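Long-range contacts in catecholate siderophore receptor Fiu (Escherichia coli, PDB 6BPM), which imports iron bound to catecholate siderophores across the outer membrane, using energy delivered by TonB, and also serves as a receptor for several microcins: residues S79-A84 with Q302-T307; K532-E537 with D559-V564; Y575-V580 with I608-D613. All coordinates share one frame; numbering follows the deposited sequence.

Interaction 1: S79-A84 with Q302-T307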
loop_
_atom_site.group_PDB
_atom_site.type_symbol
_atom_site.label_atom_id
_atom_site.label_comp_id
_atom_site.label_asym_id
_atom_site.label_seq_id
_atom_site.Cartn_x
_atom_site.Cartn_y
_atom_site.Cartn_z
ATOM N N SER A 79 7.559 11.233 8.506
ATOM C CA SER A 79 6.531 11.446 7.503
ATOM C C SER A 79 6.339 10.156 6.714
ATOM O O SER A 79 7.271 9.355 6.585
ATOM C CB SER A 79 6.907 12.597 6.570
ATOM O OG SER A 79 6.873 13.832 7.261
ATOM N N THR A 80 5.128 9.954 6.178
ATOM C CA THR A 80 4.891 8.825 5.286
ATOM C C THR A 80 5.297 9.211 3.865
ATOM O O THR A 80 5.159 10.363 3.445
ATOM C CB THR A 80 3.423 8.355 5.298
ATOM O OG1 THR A 80 2.553 9.436 4.950
ATOM C CG2 THR A 80 3.021 7.770 6.665
ATOM N N THR A 81 5.825 8.233 3.131
ATOM C CA THR A 81 6.275 8.448 1.763
ATOM C C THR A 81 5.921 7.217 0.940
ATOM O O THR A 81 5.850 6.104 1.468
ATOM C CB THR A 81 7.794 8.720 1.689
ATOM O OG1 THR A 81 8.500 7.810 2.543
ATOM C CG2 THR A 81 8.096 10.138 2.135
ATOM N N GLY A 82 5.668 7.427 -0.350
ATOM C CA GLY A 82 5.359 6.298 -1.221
ATOM C C GLY A 82 3.986 5.681 -0.971
ATOM O O GLY A 82 2.995 6.373 -0.716
ATOM N N ASP A 83 3.924 4.351 -1.059
ATOM C CA ASP A 83 2.660 3.616 -0.939
ATOM C C ASP A 83 2.336 3.339 0.534
ATOM O O ASP A 83 2.346 2.196 1.000
ATOM C CB ASP A 83 2.718 2.319 -1.741
ATOM C CG ASP A 83 2.910 2.540 -3.245
ATOM O OD1 ASP A 83 2.468 3.583 -3.789
ATOM O OD2 ASP A 83 3.504 1.644 -3.895
ATOM N N ALA A 84 2.058 4.418 1.278
ATOM C CA ALA A 84 1.642 4.311 2.686
ATOM C C ALA A 84 0.127 4.108 2.755
ATOM O O ALA A 84 -0.647 5.013 3.062
ATOM C CB ALA A 84 2.079 5.533 3.476
ATOM N N GLN A 302 16.632 3.232 0.189
ATOM C CA GLN A 302 16.040 4.562 0.141
ATOM C C GLN A 302 16.714 5.430 1.191
ATOM O O GLN A 302 16.937 4.989 2.327
ATOM C CB GLN A 302 14.517 4.520 0.368
ATOM C CG GLN A 302 13.861 5.891 0.335
ATOM C CD GLN A 302 12.383 5.848 0.625
ATOM O OE1 GLN A 302 11.930 5.092 1.494
ATOM N NE2 GLN A 302 11.614 6.674 -0.093
ATOM N N ASP A 303 17.040 6.657 0.802
ATOM C CA ASP A 303 17.479 7.671 1.753
ATOM C C ASP A 303 16.811 8.989 1.392
ATOM O O ASP A 303 16.623 9.298 0.210
ATOM C CB ASP A 303 19.036 7.782 1.826
ATOM C CG ASP A 303 19.672 8.300 0.541
ATOM O OD1 ASP A 303 19.549 7.621 -0.487
ATOM O OD2 ASP A 303 20.327 9.370 0.567
ATOM N N TYR A 304 16.356 9.719 2.409
ATOM C CA TYR A 304 15.694 10.974 2.104
ATOM C C TYR A 304 15.836 11.933 3.272
ATOM O O TYR A 304 16.026 11.539 4.428
ATOM C CB TYR A 304 14.215 10.776 1.723
ATOM C CG TYR A 304 13.250 10.302 2.820
ATOM C CD1 TYR A 304 13.049 11.048 3.975
ATOM C CD2 TYR A 304 12.492 9.143 2.663
ATOM C CE1 TYR A 304 12.165 10.634 4.961
ATOM C CE2 TYR A 304 11.589 8.716 3.656
ATOM C CZ TYR A 304 11.438 9.471 4.800
ATOM O OH TYR A 304 10.570 9.093 5.793
ATOM N N LEU A 305 15.713 13.209 2.930
ATOM C CA LEU A 305 15.641 14.314 3.872
ATOM C C LEU A 305 14.451 15.151 3.445
ATOM O O LEU A 305 14.402 15.608 2.292
ATOM C CB LEU A 305 16.931 15.148 3.863
ATOM C CG LEU A 305 16.869 16.529 4.520
ATOM C CD1 LEU A 305 16.742 16.384 6.044
ATOM C CD2 LEU A 305 18.115 17.343 4.163
ATOM N N MET A 306 13.480 15.320 4.358
ATOM C CA MET A 306 12.257 16.064 4.077
ATOM C C MET A 306 11.856 16.863 5.309
ATOM O O MET A 306 12.349 16.632 6.426
ATOM C CB MET A 306 11.125 15.142 3.654
ATOM C CG MET A 306 10.735 14.133 4.723
ATOM S SD MET A 306 9.462 13.020 4.112
ATOM C CE MET A 306 8.258 14.208 3.513
ATOM N N THR A 307 10.936 17.808 5.092
ATOM C CA THR A 307 10.585 18.818 6.081
ATOM C C THR A 307 9.213 18.566 6.699
ATOM O O THR A 307 8.209 18.466 5.987
ATOM C CB THR A 307 10.629 20.210 5.444
ATOM O OG1 THR A 307 11.966 20.479 5.022
ATOM C CG2 THR A 307 10.216 21.285 6.444
HETATM O O HOH W 1 8.809 7.151 4.972
#
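The backbones of Ser-79 and Met-306 stay 8.1 Å apart from CA to CA, and those of Thr-81 and Tyr-304 9.8 Å apart, so this meeting of plug loop and barrel wall is made by side chains and water instead of sheet pairing. It belongs to the plug-in-barrel fold of TonB-dependent receptors: residues 79-84 lie in a plug loop, and strand 302-307 turns Gln-302, Tyr-304 and Met-306 inward to meet it. Met-306 makes the apolar part. Its CG lies between the backbone N and the carbonyl carbon (chi1 62°), and the bend at chi3 lets both SD and CE lie by Ser-79, with SD 3.6 Å from Ser-79 CB. Thr-81 reaches the same sulfur tip to tip, its CG2 3.8 Å from Met-306 SD. A flexible, unbranched thioether suits this place because it can bend to touch two small residues at once. Thr-81 crosses Tyr-304 obliquely, with OG1 3.4 Å from CE2 of the ring. The polar ends of Ser-79 and Gln-302 look elsewhere: Ser-79 OG bonds to Asn-333 and Arg-710, while the Gln-302 amide joins Asp-270 of the barrel to Ser-106 of the plug. One water joins three polar atoms across the gap. It hydrogen-bonds to Thr-81 OG1, which also makes a weak hydrogen bond to Ser-106 O, and, at the ring edge and in the ring plane, to Tyr-304 OH at 2.7 Å; it also donates to the carbonyl oxygen of Ser-79, its O atom 3.1 Å from Ser-79 O.

Interaction 2: K532-E537 with D559-V564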
loop_
_atom_site.group_PDB
_atom_site.type_symbol
_atom_site.label_atom_id
_atom_site.label_comp_id
_atom_site.label_asym_id
_atom_site.label_seq_id
_atom_site.Cartn_x
_atom_site.Cartn_y
_atom_site.Cartn_z
ATOM N N LYS A 532 -3.752 -10.797 17.165
ATOM C CA LYS A 532 -4.558 -11.790 16.456
ATOM C C LYS A 532 -5.802 -11.139 15.871
ATOM O O LYS A 532 -6.488 -10.383 16.552
ATOM C CB LYS A 532 -4.979 -12.935 17.379
ATOM C CG LYS A 532 -3.833 -13.760 17.928
ATOM C CD LYS A 532 -4.211 -15.232 17.995
ATOM C CE LYS A 532 -4.854 -15.610 19.318
ATOM N NZ LYS A 532 -5.043 -17.081 19.398
ATOM N N ALA A 533 -6.106 -11.460 14.620
ATOM C CA ALA A 533 -7.266 -10.917 13.929
ATOM C C ALA A 533 -8.125 -12.076 13.446
ATOM O O ALA A 533 -7.646 -12.935 12.697
ATOM C CB ALA A 533 -6.851 -10.046 12.749
ATOM N N ASN A 534 -9.392 -12.088 13.856
ATOM C CA ASN A 534 -10.346 -13.092 13.421
ATOM C C ASN A 534 -11.404 -12.411 12.566
ATOM O O ASN A 534 -12.070 -11.478 13.023
ATOM C CB ASN A 534 -10.958 -13.783 14.629
ATOM C CG ASN A 534 -9.908 -14.395 15.516
ATOM O OD1 ASN A 534 -9.337 -15.430 15.188
ATOM N ND2 ASN A 534 -9.638 -13.758 16.644
ATOM N N THR A 535 -11.577 -12.892 11.342
ATOM C CA THR A 535 -12.492 -12.277 10.397
ATOM C C THR A 535 -13.614 -13.249 10.066
ATOM O O THR A 535 -13.391 -14.449 9.951
ATOM C CB THR A 535 -11.805 -11.877 9.106
ATOM O OG1 THR A 535 -10.661 -11.061 9.394
ATOM C CG2 THR A 535 -12.782 -11.074 8.259
ATOM N N SER A 536 -14.824 -12.725 9.980
ATOM C CA SER A 536 -16.011 -13.456 9.585
ATOM C C SER A 536 -16.632 -12.736 8.407
ATOM O O SER A 536 -16.622 -11.498 8.344
ATOM C CB SER A 536 -17.021 -13.517 10.722
ATOM O OG SER A 536 -16.485 -14.300 11.766
ATOM N N GLU A 537 -17.226 -13.508 7.505
ATOM C CA GLU A 537 -17.724 -12.923 6.272
ATOM C C GLU A 537 -18.913 -13.737 5.777
ATOM O O GLU A 537 -18.889 -14.965 5.845
ATOM C CB GLU A 537 -16.599 -12.902 5.253
ATOM C CG GLU A 537 -16.710 -11.941 4.117
ATOM C CD GLU A 537 -15.474 -12.052 3.222
ATOM O OE1 GLU A 537 -15.612 -11.907 1.990
ATOM O OE2 GLU A 537 -14.372 -12.316 3.767
ATOM N N ASP A 559 -12.375 -8.892 14.277
ATOM C CA ASP A 559 -12.115 -8.651 15.687
ATOM C C ASP A 559 -10.610 -8.743 15.902
ATOM O O ASP A 559 -10.008 -9.785 15.620
ATOM C CB ASP A 559 -12.853 -9.667 16.564
ATOM C CG ASP A 559 -14.340 -9.344 16.726
ATOM O OD1 ASP A 559 -14.702 -8.155 16.662
ATOM O OD2 ASP A 559 -15.153 -10.279 16.914
ATOM N N ILE A 560 -10.007 -7.670 16.421
ATOM C CA ILE A 560 -8.562 -7.581 16.637
ATOM C C ILE A 560 -8.288 -7.662 18.130
ATOM O O ILE A 560 -8.881 -6.917 18.922
ATOM C CB ILE A 560 -7.995 -6.282 16.041
ATOM C CG1 ILE A 560 -8.409 -6.190 14.572
ATOM C CG2 ILE A 560 -6.487 -6.219 16.202
ATOM C CD1 ILE A 560 -7.920 -4.989 13.894
ATOM N N GLU A 561 -7.383 -8.556 18.516
ATOM C CA GLU A 561 -7.127 -8.819 19.924
ATOM C C GLU A 561 -5.638 -8.701 20.250
ATOM O O GLU A 561 -4.777 -8.609 19.372
ATOM C CB GLU A 561 -7.647 -10.207 20.319
ATOM C CG GLU A 561 -9.105 -10.201 20.749
ATOM C CD GLU A 561 -9.747 -11.576 20.687
ATOM O OE1 GLU A 561 -10.831 -11.702 20.074
ATOM O OE2 GLU A 561 -9.160 -12.529 21.241
ATOM N N ASN A 562 -5.344 -8.757 21.544
ATOM C CA ASN A 562 -3.994 -8.586 22.079
ATOM C C ASN A 562 -3.393 -7.214 21.777
ATOM O O ASN A 562 -2.172 -7.084 21.636
ATOM C CB ASN A 562 -3.068 -9.697 21.601
ATOM C CG ASN A 562 -3.536 -11.047 22.052
ATOM O OD1 ASN A 562 -4.334 -11.161 22.989
ATOM N ND2 ASN A 562 -3.007 -12.080 21.441
ATOM N N GLU A 563 -4.232 -6.183 21.706
ATOM C CA GLU A 563 -3.732 -4.815 21.621
ATOM C C GLU A 563 -3.193 -4.364 22.975
ATOM O O GLU A 563 -3.784 -4.648 24.016
ATOM C CB GLU A 563 -4.838 -3.865 21.170
ATOM C CG GLU A 563 -5.373 -4.153 19.786
ATOM C CD GLU A 563 -4.365 -3.831 18.695
ATOM O OE1 GLU A 563 -4.382 -2.683 18.181
ATOM O OE2 GLU A 563 -3.548 -4.728 18.361
ATOM N N VAL A 564 -2.076 -3.631 22.955
ATOM C CA VAL A 564 -1.448 -3.168 24.192
ATOM C C VAL A 564 -2.297 -2.073 24.824
ATOM O O VAL A 564 -2.671 -1.093 24.161
ATOM C CB VAL A 564 -0.026 -2.654 23.923
ATOM C CG1 VAL A 564 0.686 -2.365 25.235
ATOM C CG2 VAL A 564 0.762 -3.646 23.110
#
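Asn-534 and Glu-561 come near each other because CG of Asn-534 stands anti to its own carbonyl carbon (chi1 -57°), while the glutamate chain runs extended beyond CG. The two side chains cross with amide and carboxylate planes 50° apart and Asn-534 ND2 4.2 Å from Glu-561 OE1, a polar neighbourhood too wide for a direct bond. Beneath them runs the antiparallel pairing of strands 531-544 and 549-566, a hairpin of the 22-stranded barrel. Asn-534 and Asp-559 form a hydrogen-bonded pair, with Asn-534 N 3.0 Å from Asp-559 O and Asp-559 N 2.9 Å from Asn-534 O, both nearly straight at the hydrogen. Glu-561 N donates to Lys-532 O at 2.8 Å, but the return bond from Lys-532 N to Glu-561 O is long, 3.3 Å, and its donor stands well above the carbonyl plane. Ala-533 and Ile-560 make the non-hydrogen-bonded pair between, on the side facing the plug, where Ile-560 touches Pro-133; small and aliphatic residues suit that buried face. Lys-532 lays its CG 4.0 Å from Asn-562 ND2, whose amide is held by the carbonyl oxygen of Pro-530. Asp-559 has its charge met by Arg-579 on the next strand. The backbone bonds hold the strands, whereas Lys-532 NZ and Glu-561 OE2, 6.4 Å apart, are too distant for a salt bridge and probably add at most mild attraction.

Interaction 3: Y575-V580 with I608-D613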
loop_
_atom_site.group_PDB
_atom_site.type_symbol
_atom_site.label_atom_id
_atom_site.label_comp_id
_atom_site.label_asym_id
_atom_site.label_seq_id
_atom_site.Cartn_x
_atom_site.Cartn_y
_atom_site.Cartn_z
ATOM N N TYR A 575 -4.934 -6.635 26.946
ATOM C CA TYR A 575 -6.366 -6.849 27.064
ATOM C C TYR A 575 -7.173 -6.041 26.057
ATOM O O TYR A 575 -8.403 -6.096 26.089
ATOM C CB TYR A 575 -6.829 -6.501 28.488
ATOM C CG TYR A 575 -6.729 -5.034 28.859
ATOM C CD1 TYR A 575 -7.658 -4.121 28.373
ATOM C CD2 TYR A 575 -5.745 -4.567 29.725
ATOM C CE1 TYR A 575 -7.594 -2.781 28.698
ATOM C CE2 TYR A 575 -5.686 -3.205 30.083
ATOM C CZ TYR A 575 -6.618 -2.325 29.553
ATOM O OH TYR A 575 -6.599 -0.982 29.849
ATOM N N GLY A 576 -6.521 -5.269 25.206
ATOM C CA GLY A 576 -7.222 -4.411 24.274
ATOM C C GLY A 576 -7.815 -5.170 23.106
ATOM O O GLY A 576 -7.444 -6.308 22.810
ATOM N N LYS A 577 -8.777 -4.518 22.458
ATOM C CA LYS A 577 -9.538 -5.099 21.364
ATOM C C LYS A 577 -9.990 -4.001 20.423
ATOM O O LYS A 577 -10.334 -2.900 20.855
ATOM C CB LYS A 577 -10.771 -5.863 21.875
ATOM C CG LYS A 577 -10.430 -7.212 22.453
ATOM C CD LYS A 577 -11.579 -7.859 23.196
ATOM C CE LYS A 577 -11.043 -9.073 23.961
ATOM N NZ LYS A 577 -11.882 -9.445 25.128
ATOM N N LYS A 578 -10.022 -4.319 19.135
ATOM C CA LYS A 578 -10.522 -3.397 18.125
ATOM C C LYS A 578 -11.462 -4.159 17.208
ATOM O O LYS A 578 -11.436 -5.392 17.161
ATOM C CB LYS A 578 -9.365 -2.762 17.321
ATOM C CG LYS A 578 -8.514 -1.810 18.148
ATOM C CD LYS A 578 -7.387 -1.176 17.337
ATOM C CE LYS A 578 -6.520 -0.224 18.203
ATOM N NZ LYS A 578 -5.598 -0.884 19.193
ATOM N N ARG A 579 -12.289 -3.425 16.464
ATOM C CA ARG A 579 -13.258 -4.067 15.587
ATOM C C ARG A 579 -13.490 -3.225 14.344
ATOM O O ARG A 579 -13.555 -1.995 14.419
ATOM C CB ARG A 579 -14.601 -4.319 16.302
ATOM C CG ARG A 579 -15.690 -4.763 15.341
ATOM C CD ARG A 579 -16.949 -5.253 16.019
ATOM N NE ARG A 579 -16.764 -6.401 16.900
ATOM C CZ ARG A 579 -17.663 -6.806 17.803
ATOM N NH1 ARG A 579 -18.819 -6.153 17.956
ATOM N NH2 ARG A 579 -17.400 -7.856 18.567
ATOM N N VAL A 580 -13.618 -3.903 13.202
ATOM C CA VAL A 580 -14.011 -3.293 11.932
ATOM C C VAL A 580 -15.136 -4.154 11.352
ATOM O O VAL A 580 -14.927 -5.338 11.057
ATOM C CB VAL A 580 -12.832 -3.174 10.941
ATOM C CG1 VAL A 580 -13.164 -2.171 9.860
ATOM C CG2 VAL A 580 -11.524 -2.781 11.654
ATOM N N ILE A 608 -12.468 1.285 18.704
ATOM C CA ILE A 608 -11.831 0.684 19.873
ATOM C C ILE A 608 -12.898 -0.041 20.677
ATOM O O ILE A 608 -13.958 0.520 20.967
ATOM C CB ILE A 608 -11.140 1.756 20.737
ATOM C CG1 ILE A 608 -10.056 2.507 19.951
ATOM C CG2 ILE A 608 -10.543 1.129 22.013
ATOM C CD1 ILE A 608 -8.676 1.860 19.975
ATOM N N LYS A 609 -12.653 -1.306 20.997
ATOM C CA LYS A 609 -13.637 -2.089 21.729
ATOM C C LYS A 609 -13.257 -2.280 23.194
ATOM O O LYS A 609 -14.133 -2.306 24.054
ATOM C CB LYS A 609 -13.822 -3.444 21.039
ATOM C CG LYS A 609 -15.267 -3.911 20.891
ATOM C CD LYS A 609 -15.560 -5.228 21.634
ATOM C CE LYS A 609 -17.060 -5.524 21.633
ATOM N NZ LYS A 609 -17.417 -6.710 22.448
ATOM N N ASN A 610 -11.967 -2.370 23.499
ATOM C CA ASN A 610 -11.452 -2.274 24.859
ATOM C C ASN A 610 -10.164 -1.485 24.779
ATOM O O ASN A 610 -9.315 -1.780 23.935
ATOM C CB ASN A 610 -11.167 -3.636 25.490
ATOM C CG ASN A 610 -12.409 -4.373 25.854
ATOM O OD1 ASN A 610 -12.707 -5.417 25.278
ATOM N ND2 ASN A 610 -13.152 -3.843 26.814
ATOM N N GLY A 611 -10.030 -0.489 25.642
ATOM C CA GLY A 611 -8.833 0.305 25.751
ATOM C C GLY A 611 -9.135 1.783 25.634
ATOM O O GLY A 611 -10.281 2.211 25.511
ATOM N N LYS A 612 -8.063 2.571 25.686
ATOM C CA LYS A 612 -8.172 4.017 25.600
ATOM C C LYS A 612 -8.639 4.431 24.214
ATOM O O LYS A 612 -8.307 3.794 23.213
ATOM C CB LYS A 612 -6.820 4.661 25.907
ATOM C CG LYS A 612 -6.861 6.157 26.049
ATOM C CD LYS A 612 -5.469 6.777 25.910
ATOM C CE LYS A 612 -4.733 6.836 27.231
ATOM N NZ LYS A 612 -3.554 7.741 27.133
ATOM N N ASP A 613 -9.447 5.480 24.160
ATOM C CA ASP A 613 -9.814 6.047 22.875
ATOM C C ASP A 613 -8.605 6.721 22.235
ATOM O O ASP A 613 -7.790 7.352 22.910
ATOM C CB ASP A 613 -10.968 7.035 23.021
ATOM C CG ASP A 613 -12.302 6.340 23.179
ATOM O OD1 ASP A 613 -12.356 5.111 22.943
ATOM O OD2 ASP A 613 -13.295 7.020 23.517
HETATM O O HOH W 2 -10.539 -7.679 26.822
#
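Lys-577 faces both Lys-609 and Asn-610 across a classic beta bulge, set in the hairpin of barrel strands 572-588 and 595-610. The bulge makes one carbonyl serve two donors: Lys-577 O receives Lys-609 N at 2.8 Å and Asn-610 N at 3.2 Å, both from the same face of its plane. In return, Lys-577 N donates to Asn-610 O at 3.2 Å. The extra residue shifts the register by one, and Lys-578 then pairs with Ile-608 without backbone hydrogen bonds. A water bridges the polar ends nearby, donating to Tyr-575 O and accepting from Lys-577 NZ, whose distance to the water is 2.8 Å; its bond to Asn-610 OD1 is weak. The Tyr-575 hydroxyl is hydrogen-bonded to Gln-566 O. The Asn-610 side chain runs alongside that of Lys-577 in the same direction, and its OD1 rests 3.4 Å from Lys-577 CD. Gly-611 has backbone angles at which a CB would press on the carbonyl oxygen before it, so glycine suits the place. On the face of Lys-578 the long chain covers Ile-608, with Lys-578 CE 3.5 Å from Ile-608 CD1, before its amine forms a salt bridge to Glu-563. Arg-579 departs from its backbone with CG anti to N (chi1 170°) and bends at chi3, so that CE of Lys-609 lies over one guanidinium face, 3.9 Å from Arg-579 NH2. Its NE meets Asp-559 in a salt bridge. With an alanine here, the carboxylate of Asp-559 would probably lose its mate and the Lys-609 chain the flat group it lies against. The approach of Lys-609 NZ to Arg-579 NH2, at 4.0 Å, brings like charges together, a cost that the Asp-559 carboxylate probably offsets in part.

Interactions 2 and 3 lie in consecutive hairpins of one wall, their centres 10 Å apart, because strand 549-566 runs beside strand 572-588. Salt bridges join them: Asp-559 OD1 to Arg-579 NE at 2.7 Å, and Glu-563 to Lys-578. On the face of Asp-559, the side chains of Glu-561 and Lys-577 also pack CG to CG at 3.7 Å. Interaction 1 lies about 30 Å, centre to centre, from each of the others, with nearest atoms about 16 Å away, yet its strand belongs to the same closed sheet. It sets the plug against the barrel wall by packing and a water, whereas interactions 2 and 3 hold neighbouring wall strands together, Ile-560 also touching the plug.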